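Local coordinates for protein glycoside hydrolase family 31 (Trueperella pyogenes, PDB 5I0F) that degrades cycloalternan, a cyclic glucose oligosaccharide, and is captured with a covalent intermediate, consistent with a retaining family 31 glycoside hydrolase mechanism, at residues P291-G296 against V324-I329; E320-S325 against H624-R629; A216-E221 against W226-E231; L211-A216 against N278-V283; P22-A27 against T160-F165. All coordinates share one frame; numbering follows the deposited sequence.

Along the chain interaction 5 closes first; interaction 3 starts where the first segment of interaction 4 ends and is complete before its second segment, and interactions 1 and 2 follow. Interactions 3 and 4 share strand 212-219 and Ala216, with centres about 9 Å apart, so one five-stranded sheet carries both a hairpin and a strand-helix contact. Interactions 1 and 2 share Val324 and Ser325 at the start of barrel strand 326-329, their centres about 12 Å apart, and a probable hydrogen bond from Arg629 NE to Phe295 O joins them. Interaction 5 ties the N-terminal domain to the six-stranded sheet, its centre about 48 Å from that of interaction 1. Together they run from the N-terminal domain through the beta-sheets to the TIM barrel.

Interaction 1: P291-G296 against V324-I329; sequences PEWIFG and VSVVVI
The indole of Trp293 and the side chain of Val326 meet at about a right angle, and the valine comes to the rim of the ring, not over it. Its CG2 lies near the indole plane, with CG2 3.6 Å from Trp293 CE3 and slightly farther from CZ3. Val326 CG1 is anti to the backbone N (chi1 179°), which leaves CG2 as the branch that reaches the tryptophan. One face of the indole is occupied by Pro291 CG and Ile294 CG2 of its own segment, both toward the rim.

The hydroxyl of Ser325 donates to the backbone carbonyl of Trp293, OG to O 2.7 Å, nearly in line with the C=O bond (164° at the oxygen). The same OG comes 3.1 Å from Gly296 CA, where the absence of a side chain lets the serine sit close against the backbone. The buried carbonyl of the 3-10 turn 292-295 thus takes the serine hydroxyl as its short donor, in addition to a weak bond from Gly296 N.

The turn leads into strand 297-300, which pairs in parallel with strand 326-329 in the TIM barrel. Trp293 also touches Arg383 and Val326 touches Ile385, both on the next barrel strand, 383-388, while Phe295 packs on helix 617-646.

Interaction 2: E320-S325 against H624-R629; sequences EGIPVS and HYTRVR
Thr626 projects from helix 617-646 against Ile322 and Pro323, and its two branches divide the work. The methyl CG2 takes the proline: it lies 3.7 Å from Pro323 CD and slightly farther from CG, while the carbonyl of the same residue is nearer still, Pro323 O to Thr626 CG2 being 3.4 Å. The proline ring and the threonine side chain slide past each other in opposite directions.

The hydroxyl branch faces the isoleucine instead, with Thr626 OG1 3.6 Å from Ile322 CG2, the two side chains crossing at about a right angle. With chi1 at -55°, OG1 stands beside the backbone N of Thr626 and CG2 is turned to the other side, anti to that N. This rotation also lets OG1 hydrogen-bond to Ala622 O, one turn earlier, so the hydroxyl spends its polar capacity on its own helix.

Just upstream, Gly321 ends helix 307-320 in a Schellman motif with positive phi (64°), and the chain then runs along helix 617-646 toward strand 326-329. A salt bridge of Glu320 with Arg623 lies nearby. Across the two segments themselves the contact is dispersive, a small patch resting on shape.

Interaction 3: A216-E221 against W226-E231; sequences AQVVNE and WGFHVE
Four backbone hydrogen bonds bind Ala216-Val218 to Trp226-Phe228 in an antiparallel pairing. Ala216 and Phe228 form one hydrogen-bonded pair, each N to the other's O at 3.1 Å. Val218 and Trp226 form the second, with Val218 N to Trp226 O 2.7 Å and Trp226 N to Val218 O 2.9 Å. Gln217 and Gly227 make the non-hydrogen-bonded pair between them, their CA atoms 4.1 Å apart; this close approach is eased by the glycine, and Gln217 CA also makes a CA-H...O contact with Trp226 O.

The apolar contacts lie on the sheet face that carries Ala216, Val218, Trp226 and Phe228. Val218 and Trp226 point the same way, side by side, and the valine covers one face of the indole: CB stands 3.7 Å from the centroid of the five-membered ring, a CH-pi contact. The indole lies back across the neighbouring strand because Trp226 CG is placed between the backbone N and the carbonyl carbon (chi1 61°). Phe228 presents its ring edge to Val218 CG2, while its CZ is 4.0 Å from Ala216 CB.

Glu173 accepts from the indole NE1, and Phe228 packs on strand 247-253 of the other sheet. The arrangement is a beta hairpin of strands 212-219 and 225-230, in a layer facing a second sheet, as in a beta-sandwich domain.

Interaction 4: L211-A216 against N278-V283; sequences LPMPFA and NGFLDV
Aromatic stacking dominates: the rings of Phe215 and Phe280 lie almost parallel, their planes 3° apart and their centroids separated by 3.9 Å, in an offset stack. Phe280 CG lies over one face of Phe215, 3.5 Å from Phe215 CD1. In both residues CG is anti to the backbone N (Phe280 chi1 -177°), which carries each ring out from its backbone so that strand and helix meet through the rings while their CA atoms stay 8.0 Å apart.

CH-pi contacts extend the overlap at both ends of the stack. Phe215 CB sits over the Phe280 ring, 3.8 Å from its centroid, and Phe280 CB lies in turn over the Phe215 ring, at a slightly longer distance and more obliquely. Each benzylic carbon is thus used as a further donor to the partner's face.

A Met-aromatic contact completes the set. The sulfur of Met213 approaches Phe280 in the plane of the ring, at its edge, with SD 3.7 Å from CE2. Face and edge of Phe280 are therefore taken by two residues of the same segment, either side of Pro214, whose inverse gamma turn bends the chain between them.

His229 of the neighbouring strand adds an edge-to-face contact with Phe280, and Trp269 touches it too. The result is an aromatic cluster packing helix 273-284 on the sheet that holds strands 212-219, 225-230 and 263-271.

Interaction 5: P22-A27 against T160-F165; sequences PAIPIA and THRVKF
A chi1 of -50° sets the imidazole of His161 beside its own backbone N, where one ring face receives Ile24. The isoleucine in turn has CG2 anti to its backbone N (chi1 -60°), and it is this methyl that comes over the His161 ring, 4.2 Å from CG and equally far from CD2. The two side chains approach on a slant, at the outer limit of van der Waals contact.

Next along the strand, the side chain of Arg162 reaches across to the loop and brings its guanidinium near two aliphatic groups, Ile24 CB 4.2 Å from NH1 and Ile26 CD1 4.3 Å from NH2. A water lies at the guanidinium edge, in its plane; it accepts from Arg162 NH2 at 3.3 Å and donates to Ile24 O at 2.8 Å, bridging strand 160-168 and the loop segment 22-27.

The polar ends are held mainly by other residues: Arg162 NE by a salt bridge to Glu251 and His161 NE2 by Ser156. The charge thus appears to be satisfied largely on the sheet side, and the N-terminal domain meets it through loose aliphatic packing and one water bridge, a partly buried interface with little direct polar bonding.

Interaction 1: P291-G296 against V324-I329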
# COMPACT_ATOMS: atom_id res chain seq x y z
N PRO A 291 -16.69 3.35 15.14
CA PRO A 291 -16.91 3.70 16.53
C PRO A 291 -15.97 4.82 16.98
O PRO A 291 -14.87 4.95 16.43
CB PRO A 291 -16.60 2.40 17.26
CG PRO A 291 -15.60 1.71 16.40
CD PRO A 291 -15.85 2.15 14.99
N GLU A 292 -16.40 5.61 17.96
CA GLU A 292 -15.61 6.78 18.41
C GLU A 292 -14.21 6.44 18.95
O GLU A 292 -13.30 7.27 18.88
CB GLU A 292 -16.37 7.64 19.44
CG GLU A 292 -16.81 6.94 20.73
CD GLU A 292 -15.69 6.71 21.75
OE1 GLU A 292 -14.83 7.63 21.92
OE2 GLU A 292 -15.67 5.62 22.41
N TRP A 293 -14.04 5.24 19.48
CA TRP A 293 -12.74 4.85 20.07
C TRP A 293 -11.59 4.79 19.06
O TRP A 293 -10.43 4.81 19.49
CB TRP A 293 -12.82 3.55 20.89
CG TRP A 293 -13.40 2.30 20.19
CD1 TRP A 293 -14.68 1.83 20.32
CD2 TRP A 293 -12.72 1.37 19.33
NE1 TRP A 293 -14.84 0.67 19.59
CE2 TRP A 293 -13.66 0.38 18.96
CE3 TRP A 293 -11.42 1.27 18.84
CZ2 TRP A 293 -13.33 -0.69 18.14
CZ3 TRP A 293 -11.09 0.19 18.01
CH2 TRP A 293 -12.05 -0.77 17.67
N ILE A 294 -11.87 4.74 17.75
CA ILE A 294 -10.78 4.82 16.77
C ILE A 294 -10.02 6.15 16.81
O ILE A 294 -8.89 6.22 16.33
CB ILE A 294 -11.19 4.48 15.32
CG1 ILE A 294 -12.14 5.51 14.72
CG2 ILE A 294 -11.78 3.06 15.24
CD1 ILE A 294 -12.14 5.56 13.22
N PHE A 295 -10.60 7.18 17.43
CA PHE A 295 -10.02 8.52 17.44
C PHE A 295 -9.12 8.85 18.61
O PHE A 295 -8.56 9.96 18.65
CB PHE A 295 -11.12 9.56 17.30
CG PHE A 295 -11.82 9.51 15.98
CD1 PHE A 295 -11.12 9.75 14.81
CD2 PHE A 295 -13.17 9.27 15.90
CE1 PHE A 295 -11.76 9.71 13.58
CE2 PHE A 295 -13.82 9.24 14.67
CZ PHE A 295 -13.11 9.44 13.52
N GLY A 296 -8.97 7.93 19.56
CA GLY A 296 -7.97 8.12 20.63
C GLY A 296 -6.57 7.72 20.17
O GLY A 296 -6.37 7.32 19.03
N VAL A 324 -4.62 5.97 26.14
CA VAL A 324 -4.66 5.27 24.87
C VAL A 324 -6.04 4.68 24.71
O VAL A 324 -6.66 4.28 25.71
CB VAL A 324 -3.56 4.19 24.74
CG1 VAL A 324 -2.21 4.85 24.55
CG2 VAL A 324 -3.48 3.29 25.96
N SER A 325 -6.54 4.67 23.47
CA SER A 325 -7.81 4.01 23.16
C SER A 325 -7.67 2.64 22.49
O SER A 325 -8.61 1.85 22.52
CB SER A 325 -8.73 4.95 22.35
OG SER A 325 -8.26 5.09 21.01
N VAL A 326 -6.50 2.34 21.94
CA VAL A 326 -6.29 1.12 21.15
C VAL A 326 -4.85 0.65 21.39
O VAL A 326 -3.91 1.46 21.37
CB VAL A 326 -6.48 1.34 19.62
CG1 VAL A 326 -6.23 0.04 18.84
CG2 VAL A 326 -7.87 1.85 19.28
N VAL A 327 -4.69 -0.66 21.58
CA VAL A 327 -3.37 -1.28 21.54
C VAL A 327 -3.36 -2.31 20.42
O VAL A 327 -4.28 -3.13 20.31
CB VAL A 327 -2.95 -1.87 22.90
CG1 VAL A 327 -3.89 -2.96 23.39
CG2 VAL A 327 -1.49 -2.37 22.83
N VAL A 328 -2.36 -2.19 19.54
CA VAL A 328 -2.10 -3.20 18.51
C VAL A 328 -1.02 -4.14 19.03
O VAL A 328 0.01 -3.68 19.55
CB VAL A 328 -1.62 -2.52 17.19
CG1 VAL A 328 -1.41 -3.56 16.09
CG2 VAL A 328 -2.64 -1.46 16.75
N ILE A 329 -1.24 -5.45 18.90
CA ILE A 329 -0.25 -6.46 19.23
C ILE A 329 0.06 -7.21 17.95
O ILE A 329 -0.84 -7.77 17.32
CB ILE A 329 -0.76 -7.45 20.32
CG1 ILE A 329 -1.40 -6.68 21.49
CG2 ILE A 329 0.39 -8.33 20.80
CD1 ILE A 329 -2.10 -7.55 22.52

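Interaction 2: E320-S325 against H624-R629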
# COMPACT_ATOMS: atom_id res chain seq x y z
N GLU A 320 1.43 7.68 33.50
CA GLU A 320 1.88 8.95 32.94
C GLU A 320 0.74 9.92 32.57
O GLU A 320 1.00 11.04 32.19
CB GLU A 320 2.81 8.71 31.74
CG GLU A 320 4.12 7.99 32.06
CD GLU A 320 5.13 8.81 32.86
OE1 GLU A 320 4.91 10.01 33.10
OE2 GLU A 320 6.17 8.24 33.23
N GLY A 321 -0.52 9.50 32.67
CA GLY A 321 -1.64 10.33 32.20
C GLY A 321 -1.66 10.62 30.71
O GLY A 321 -2.02 11.72 30.30
N ILE A 322 -1.26 9.63 29.90
CA ILE A 322 -1.27 9.72 28.44
C ILE A 322 -2.21 8.61 28.00
O ILE A 322 -1.78 7.47 27.83
CB ILE A 322 0.17 9.58 27.85
CG1 ILE A 322 1.04 10.74 28.35
CG2 ILE A 322 0.16 9.59 26.32
CD1 ILE A 322 2.53 10.52 28.24
N PRO A 323 -3.52 8.91 27.90
CA PRO A 323 -4.47 7.84 27.64
C PRO A 323 -4.33 7.26 26.24
O PRO A 323 -3.96 7.97 25.28
CB PRO A 323 -5.84 8.51 27.83
CG PRO A 323 -5.58 9.98 27.68
CD PRO A 323 -4.19 10.20 28.18
N VAL A 324 -4.62 5.97 26.14
CA VAL A 324 -4.66 5.27 24.87
C VAL A 324 -6.04 4.68 24.71
O VAL A 324 -6.66 4.28 25.71
CB VAL A 324 -3.56 4.19 24.74
CG1 VAL A 324 -2.21 4.85 24.55
CG2 VAL A 324 -3.48 3.29 25.96
N SER A 325 -6.54 4.67 23.47
CA SER A 325 -7.81 4.01 23.16
C SER A 325 -7.67 2.64 22.49
O SER A 325 -8.61 1.85 22.52
CB SER A 325 -8.73 4.95 22.35
OG SER A 325 -8.26 5.09 21.01
N HIS A 624 0.43 16.81 26.91
CA HIS A 624 -0.20 18.01 26.32
C HIS A 624 -0.98 17.68 25.04
O HIS A 624 -2.17 17.98 24.93
CB HIS A 624 0.88 19.09 26.08
CG HIS A 624 0.46 20.21 25.19
ND1 HIS A 624 -0.51 21.12 25.53
CD2 HIS A 624 0.92 20.60 23.97
CE1 HIS A 624 -0.66 22.00 24.56
NE2 HIS A 624 0.20 21.71 23.60
N TYR A 625 -0.31 17.08 24.07
CA TYR A 625 -0.98 16.76 22.81
C TYR A 625 -2.04 15.66 22.94
O TYR A 625 -3.04 15.69 22.20
CB TYR A 625 0.04 16.46 21.70
CG TYR A 625 0.70 17.73 21.20
CD1 TYR A 625 -0.06 18.73 20.54
CD2 TYR A 625 2.06 17.95 21.36
CE1 TYR A 625 0.54 19.90 20.06
CE2 TYR A 625 2.66 19.11 20.90
CZ TYR A 625 1.90 20.10 20.27
OH TYR A 625 2.52 21.25 19.80
N THR A 626 -1.88 14.72 23.88
CA THR A 626 -2.92 13.71 24.09
C THR A 626 -4.15 14.34 24.76
O THR A 626 -5.27 13.96 24.42
CB THR A 626 -2.41 12.40 24.74
OG1 THR A 626 -1.33 11.87 23.96
CG2 THR A 626 -3.48 11.34 24.73
N ARG A 627 -3.97 15.34 25.63
CA ARG A 627 -5.10 16.14 26.11
C ARG A 627 -5.80 16.85 24.95
O ARG A 627 -7.03 16.88 24.91
CB ARG A 627 -4.68 17.20 27.17
CG ARG A 627 -4.52 16.68 28.59
CD ARG A 627 -4.28 17.81 29.62
NE ARG A 627 -3.03 18.58 29.35
CZ ARG A 627 -1.84 18.40 29.95
NH1 ARG A 627 -1.65 17.48 30.90
NH2 ARG A 627 -0.81 19.16 29.59
N VAL A 628 -5.03 17.43 24.02
CA VAL A 628 -5.59 18.06 22.85
C VAL A 628 -6.38 17.04 22.01
O VAL A 628 -7.55 17.30 21.59
CB VAL A 628 -4.51 18.78 22.01
CG1 VAL A 628 -5.07 19.28 20.69
CG2 VAL A 628 -3.91 19.96 22.80
N ARG A 629 -5.78 15.87 21.82
CA ARG A 629 -6.43 14.81 21.06
C ARG A 629 -7.78 14.42 21.69
O ARG A 629 -8.80 14.29 20.98
CB ARG A 629 -5.53 13.60 20.93
CG ARG A 629 -6.11 12.47 20.07
CD ARG A 629 -6.29 12.93 18.64
NE ARG A 629 -6.73 11.84 17.75
CZ ARG A 629 -6.82 11.93 16.42
NH1 ARG A 629 -6.46 13.03 15.78
NH2 ARG A 629 -7.24 10.89 15.72

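Interaction 3: A216-E221 against W226-E231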
# COMPACT_ATOMS: atom_id res chain seq x y z
N ALA A 216 -8.28 10.19 -10.95
CA ALA A 216 -7.79 11.50 -10.50
C ALA A 216 -8.82 12.58 -10.78
O ALA A 216 -9.65 12.44 -11.67
CB ALA A 216 -6.48 11.85 -11.18
N GLN A 217 -8.76 13.65 -10.00
CA GLN A 217 -9.56 14.84 -10.26
C GLN A 217 -8.66 15.92 -10.82
O GLN A 217 -7.44 15.94 -10.56
CB GLN A 217 -10.34 15.30 -9.02
CG GLN A 217 -9.54 15.69 -7.81
CD GLN A 217 -9.94 14.86 -6.58
OE1 GLN A 217 -10.99 15.07 -5.98
NE2 GLN A 217 -9.09 13.90 -6.22
N VAL A 218 -9.25 16.78 -11.64
CA VAL A 218 -8.52 17.82 -12.35
C VAL A 218 -9.23 19.11 -12.01
O VAL A 218 -10.42 19.26 -12.29
CB VAL A 218 -8.51 17.57 -13.86
CG1 VAL A 218 -7.68 18.64 -14.55
CG2 VAL A 218 -8.00 16.17 -14.21
N VAL A 219 -8.51 20.03 -11.39
CA VAL A 219 -9.12 21.20 -10.75
C VAL A 219 -8.50 22.46 -11.33
O VAL A 219 -7.29 22.57 -11.36
CB VAL A 219 -8.93 21.17 -9.21
CG1 VAL A 219 -9.69 22.30 -8.55
CG2 VAL A 219 -9.39 19.83 -8.67
N ASN A 220 -9.34 23.39 -11.80
CA ASN A 220 -8.85 24.67 -12.34
C ASN A 220 -8.81 25.73 -11.25
O ASN A 220 -9.21 25.47 -10.12
CB ASN A 220 -9.63 25.09 -13.60
CG ASN A 220 -11.02 25.67 -13.33
OD1 ASN A 220 -11.37 26.07 -12.21
ND2 ASN A 220 -11.81 25.76 -14.39
N GLU A 221 -8.34 26.91 -11.60
CA GLU A 221 -8.13 27.97 -10.61
C GLU A 221 -9.31 28.92 -10.49
O GLU A 221 -9.24 29.89 -9.75
CB GLU A 221 -6.82 28.70 -10.93
CG GLU A 221 -5.63 27.78 -10.66
CD GLU A 221 -4.27 28.41 -10.91
OE1 GLU A 221 -4.22 29.54 -11.39
OE2 GLU A 221 -3.25 27.75 -10.62
N TRP A 226 -13.16 18.49 -12.93
CA TRP A 226 -13.64 17.28 -13.58
C TRP A 226 -12.77 16.11 -13.13
O TRP A 226 -11.78 16.31 -12.44
CB TRP A 226 -13.67 17.43 -15.10
CG TRP A 226 -12.36 17.69 -15.73
CD1 TRP A 226 -11.71 18.89 -15.81
CD2 TRP A 226 -11.54 16.75 -16.42
NE1 TRP A 226 -10.53 18.74 -16.50
CE2 TRP A 226 -10.40 17.44 -16.88
CE3 TRP A 226 -11.64 15.37 -16.67
CZ2 TRP A 226 -9.37 16.80 -17.57
CZ3 TRP A 226 -10.61 14.75 -17.38
CH2 TRP A 226 -9.50 15.46 -17.82
N GLY A 227 -13.13 14.90 -13.50
CA GLY A 227 -12.31 13.76 -13.08
C GLY A 227 -12.55 12.58 -13.96
O GLY A 227 -13.49 12.57 -14.76
N PHE A 228 -11.69 11.58 -13.80
CA PHE A 228 -11.79 10.38 -14.60
C PHE A 228 -11.36 9.16 -13.80
O PHE A 228 -10.55 9.27 -12.89
CB PHE A 228 -10.94 10.50 -15.86
CG PHE A 228 -9.48 10.68 -15.59
CD1 PHE A 228 -8.95 11.97 -15.37
CD2 PHE A 228 -8.62 9.59 -15.60
CE1 PHE A 228 -7.61 12.14 -15.11
CE2 PHE A 228 -7.26 9.76 -15.35
CZ PHE A 228 -6.76 11.04 -15.10
N HIS A 229 -11.92 8.02 -14.18
CA HIS A 229 -11.64 6.75 -13.53
C HIS A 229 -11.62 5.70 -14.60
O HIS A 229 -12.64 5.45 -15.23
CB HIS A 229 -12.69 6.46 -12.46
CG HIS A 229 -12.71 5.03 -11.98
ND1 HIS A 229 -13.88 4.35 -11.77
CD2 HIS A 229 -11.71 4.17 -11.69
CE1 HIS A 229 -13.61 3.13 -11.35
NE2 HIS A 229 -12.29 2.99 -11.28
N VAL A 230 -10.46 5.09 -14.82
CA VAL A 230 -10.38 4.00 -15.77
C VAL A 230 -10.93 2.79 -14.99
O VAL A 230 -10.34 2.38 -14.01
CB VAL A 230 -8.94 3.74 -16.25
CG1 VAL A 230 -8.91 2.67 -17.34
CG2 VAL A 230 -8.29 5.03 -16.76
N GLU A 231 -12.07 2.25 -15.42
CA GLU A 231 -12.77 1.21 -14.67
C GLU A 231 -12.17 -0.17 -14.95
O GLU A 231 -12.67 -0.94 -15.75
CB GLU A 231 -14.30 1.21 -14.89
CG GLU A 231 -15.03 0.52 -13.73
CD GLU A 231 -16.54 0.63 -13.81
OE1 GLU A 231 -17.22 -0.41 -13.77
OE2 GLU A 231 -17.08 1.73 -13.92

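Interaction 4: L211-A216 against N278-V283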
# COMPACT_ATOMS: atom_id res chain seq x y z
N LEU A 211 -1.12 1.71 -2.24
CA LEU A 211 -2.55 1.99 -2.38
C LEU A 211 -2.82 2.91 -3.57
O LEU A 211 -3.24 4.09 -3.41
CB LEU A 211 -3.06 2.60 -1.07
CG LEU A 211 -4.48 2.25 -0.63
CD1 LEU A 211 -4.82 2.96 0.68
CD2 LEU A 211 -5.50 2.58 -1.69
N PRO A 212 -2.60 2.40 -4.79
CA PRO A 212 -2.87 3.19 -5.98
C PRO A 212 -4.35 3.11 -6.34
O PRO A 212 -5.05 2.21 -5.87
CB PRO A 212 -2.04 2.49 -7.05
CG PRO A 212 -2.05 1.06 -6.63
CD PRO A 212 -2.04 1.08 -5.13
N MET A 213 -4.81 4.02 -7.18
CA MET A 213 -6.13 3.93 -7.84
C MET A 213 -6.04 4.52 -9.24
O MET A 213 -5.30 5.49 -9.45
CB MET A 213 -7.20 4.65 -7.03
CG MET A 213 -7.49 4.02 -5.67
SD MET A 213 -8.85 4.85 -4.86
CE MET A 213 -8.69 4.27 -3.17
N PRO A 214 -6.79 3.96 -10.21
CA PRO A 214 -6.77 4.52 -11.56
C PRO A 214 -7.81 5.64 -11.71
O PRO A 214 -8.72 5.54 -12.54
CB PRO A 214 -7.07 3.31 -12.43
CG PRO A 214 -7.99 2.47 -11.57
CD PRO A 214 -7.48 2.66 -10.16
N PHE A 215 -7.63 6.70 -10.94
CA PHE A 215 -8.59 7.80 -10.80
C PHE A 215 -7.84 9.05 -10.42
O PHE A 215 -6.87 8.97 -9.64
CB PHE A 215 -9.64 7.51 -9.70
CG PHE A 215 -10.27 8.76 -9.10
CD1 PHE A 215 -11.33 9.39 -9.73
CD2 PHE A 215 -9.78 9.30 -7.92
CE1 PHE A 215 -11.88 10.54 -9.20
CE2 PHE A 215 -10.33 10.46 -7.39
CZ PHE A 215 -11.40 11.07 -8.02
N ALA A 216 -8.28 10.19 -10.95
CA ALA A 216 -7.79 11.50 -10.50
C ALA A 216 -8.82 12.58 -10.78
O ALA A 216 -9.65 12.44 -11.67
CB ALA A 216 -6.48 11.85 -11.18
N ASN A 278 -17.48 12.61 -5.13
CA ASN A 278 -18.70 11.83 -4.92
C ASN A 278 -19.08 10.92 -6.08
O ASN A 278 -19.59 9.82 -5.87
CB ASN A 278 -19.90 12.72 -4.59
CG ASN A 278 -20.00 12.98 -3.13
OD1 ASN A 278 -20.35 12.10 -2.34
ND2 ASN A 278 -19.69 14.19 -2.74
N GLY A 279 -18.83 11.38 -7.30
CA GLY A 279 -19.04 10.54 -8.47
C GLY A 279 -18.23 9.27 -8.37
O GLY A 279 -18.75 8.15 -8.56
N PHE A 280 -16.95 9.44 -8.07
CA PHE A 280 -16.04 8.30 -7.89
C PHE A 280 -16.48 7.37 -6.75
O PHE A 280 -16.57 6.14 -6.93
CB PHE A 280 -14.61 8.80 -7.71
CG PHE A 280 -13.58 7.69 -7.58
CD1 PHE A 280 -13.54 6.64 -8.50
CD2 PHE A 280 -12.66 7.70 -6.54
CE1 PHE A 280 -12.60 5.61 -8.36
CE2 PHE A 280 -11.71 6.69 -6.41
CZ PHE A 280 -11.68 5.65 -7.33
N LEU A 281 -16.85 7.95 -5.62
CA LEU A 281 -17.34 7.16 -4.49
C LEU A 281 -18.61 6.34 -4.79
O LEU A 281 -18.75 5.21 -4.28
CB LEU A 281 -17.57 8.05 -3.26
CG LEU A 281 -16.32 8.71 -2.69
CD1 LEU A 281 -16.68 9.47 -1.42
CD2 LEU A 281 -15.22 7.71 -2.42
N ASP A 282 -19.51 6.90 -5.59
CA ASP A 282 -20.67 6.16 -6.06
C ASP A 282 -20.29 4.87 -6.81
O ASP A 282 -21.00 3.88 -6.71
CB ASP A 282 -21.58 7.02 -6.95
CG ASP A 282 -22.39 8.03 -6.17
OD1 ASP A 282 -22.61 7.83 -4.95
OD2 ASP A 282 -22.83 9.02 -6.79
N VAL A 283 -19.17 4.89 -7.53
CA VAL A 283 -18.69 3.73 -8.27
C VAL A 283 -17.80 2.81 -7.40
O VAL A 283 -17.95 1.58 -7.41
CB VAL A 283 -17.94 4.21 -9.53
CG1 VAL A 283 -17.16 3.09 -10.21
CG2 VAL A 283 -18.93 4.82 -10.51

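Interaction 5: P22-A27 against T160-F165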
# COMPACT_ATOMS: atom_id res chain seq x y z
N PRO A 22 11.36 -5.98 -24.04
CA PRO A 22 10.09 -5.96 -23.30
C PRO A 22 9.38 -7.31 -23.28
O PRO A 22 9.58 -8.13 -24.16
CB PRO A 22 9.25 -4.91 -24.06
CG PRO A 22 9.87 -4.79 -25.40
CD PRO A 22 11.33 -5.08 -25.21
N ALA A 23 8.58 -7.51 -22.24
CA ALA A 23 7.91 -8.80 -22.01
C ALA A 23 6.89 -9.09 -23.10
O ALA A 23 6.65 -10.24 -23.39
CB ALA A 23 7.25 -8.85 -20.64
N ILE A 24 6.27 -8.03 -23.64
CA ILE A 24 5.42 -8.07 -24.85
C ILE A 24 6.27 -7.45 -25.98
O ILE A 24 6.40 -6.22 -26.06
CB ILE A 24 4.10 -7.27 -24.67
CG1 ILE A 24 3.27 -7.83 -23.50
CG2 ILE A 24 3.29 -7.21 -25.96
CD1 ILE A 24 2.82 -9.27 -23.66
N PRO A 25 6.89 -8.30 -26.84
CA PRO A 25 7.79 -7.77 -27.87
C PRO A 25 7.11 -6.82 -28.86
O PRO A 25 5.97 -7.07 -29.28
CB PRO A 25 8.29 -9.04 -28.57
CG PRO A 25 8.15 -10.11 -27.55
CD PRO A 25 6.90 -9.77 -26.82
N ILE A 26 7.81 -5.73 -29.22
CA ILE A 26 7.31 -4.72 -30.14
C ILE A 26 8.20 -4.73 -31.39
O ILE A 26 9.41 -4.56 -31.29
CB ILE A 26 7.23 -3.32 -29.47
CG1 ILE A 26 6.20 -3.38 -28.33
CG2 ILE A 26 6.83 -2.25 -30.48
CD1 ILE A 26 5.99 -2.06 -27.60
N ALA A 27 7.57 -4.93 -32.55
CA ALA A 27 8.28 -4.91 -33.84
C ALA A 27 9.02 -3.59 -34.04
O ALA A 27 8.51 -2.52 -33.67
CB ALA A 27 7.30 -5.12 -34.98
N THR A 160 -4.90 -8.33 -28.69
CA THR A 160 -4.74 -6.91 -28.36
C THR A 160 -4.31 -6.80 -26.89
O THR A 160 -5.02 -7.26 -26.00
CB THR A 160 -6.06 -6.15 -28.60
OG1 THR A 160 -6.52 -6.45 -29.91
CG2 THR A 160 -5.86 -4.64 -28.47
N HIS A 161 -3.14 -6.23 -26.65
CA HIS A 161 -2.49 -6.34 -25.35
C HIS A 161 -2.61 -5.11 -24.46
O HIS A 161 -2.72 -5.25 -23.24
CB HIS A 161 -1.01 -6.69 -25.52
CG HIS A 161 -0.79 -7.85 -26.43
ND1 HIS A 161 -1.03 -9.15 -26.05
CD2 HIS A 161 -0.41 -7.91 -27.73
CE1 HIS A 161 -0.79 -9.96 -27.06
NE2 HIS A 161 -0.41 -9.23 -28.10
N ARG A 162 -2.55 -3.93 -25.08
CA ARG A 162 -2.63 -2.64 -24.36
C ARG A 162 -3.32 -1.60 -25.24
O ARG A 162 -3.45 -1.78 -26.45
CB ARG A 162 -1.23 -2.13 -24.00
CG ARG A 162 -0.48 -2.99 -22.99
CD ARG A 162 0.49 -2.19 -22.13
NE ARG A 162 1.57 -1.63 -22.93
CZ ARG A 162 2.66 -2.28 -23.32
NH1 ARG A 162 2.86 -3.56 -23.02
NH2 ARG A 162 3.57 -1.64 -24.04
N VAL A 163 -3.75 -0.51 -24.62
CA VAL A 163 -4.27 0.61 -25.39
C VAL A 163 -3.73 1.88 -24.77
O VAL A 163 -3.53 1.94 -23.56
CB VAL A 163 -5.82 0.62 -25.41
CG1 VAL A 163 -6.42 0.72 -24.01
CG2 VAL A 163 -6.36 1.74 -26.30
N LYS A 164 -3.47 2.88 -25.60
CA LYS A 164 -3.24 4.21 -25.05
C LYS A 164 -4.12 5.25 -25.71
O LYS A 164 -4.52 5.12 -26.86
CB LYS A 164 -1.76 4.60 -25.06
CG LYS A 164 -1.11 4.68 -26.40
CD LYS A 164 0.41 4.55 -26.27
CE LYS A 164 1.03 4.63 -27.66
NZ LYS A 164 2.51 4.62 -27.62
N PHE A 165 -4.43 6.27 -24.93
CA PHE A 165 -5.29 7.36 -25.38
C PHE A 165 -5.01 8.60 -24.53
O PHE A 165 -4.24 8.52 -23.57
CB PHE A 165 -6.77 6.93 -25.35
CG PHE A 165 -7.29 6.63 -23.99
CD1 PHE A 165 -7.19 5.34 -23.45
CD2 PHE A 165 -7.88 7.63 -23.21
CE1 PHE A 165 -7.67 5.06 -22.18
CE2 PHE A 165 -8.36 7.36 -21.94
CZ PHE A 165 -8.26 6.07 -21.42
O HOH W 1 5.84 -3.94 -24.62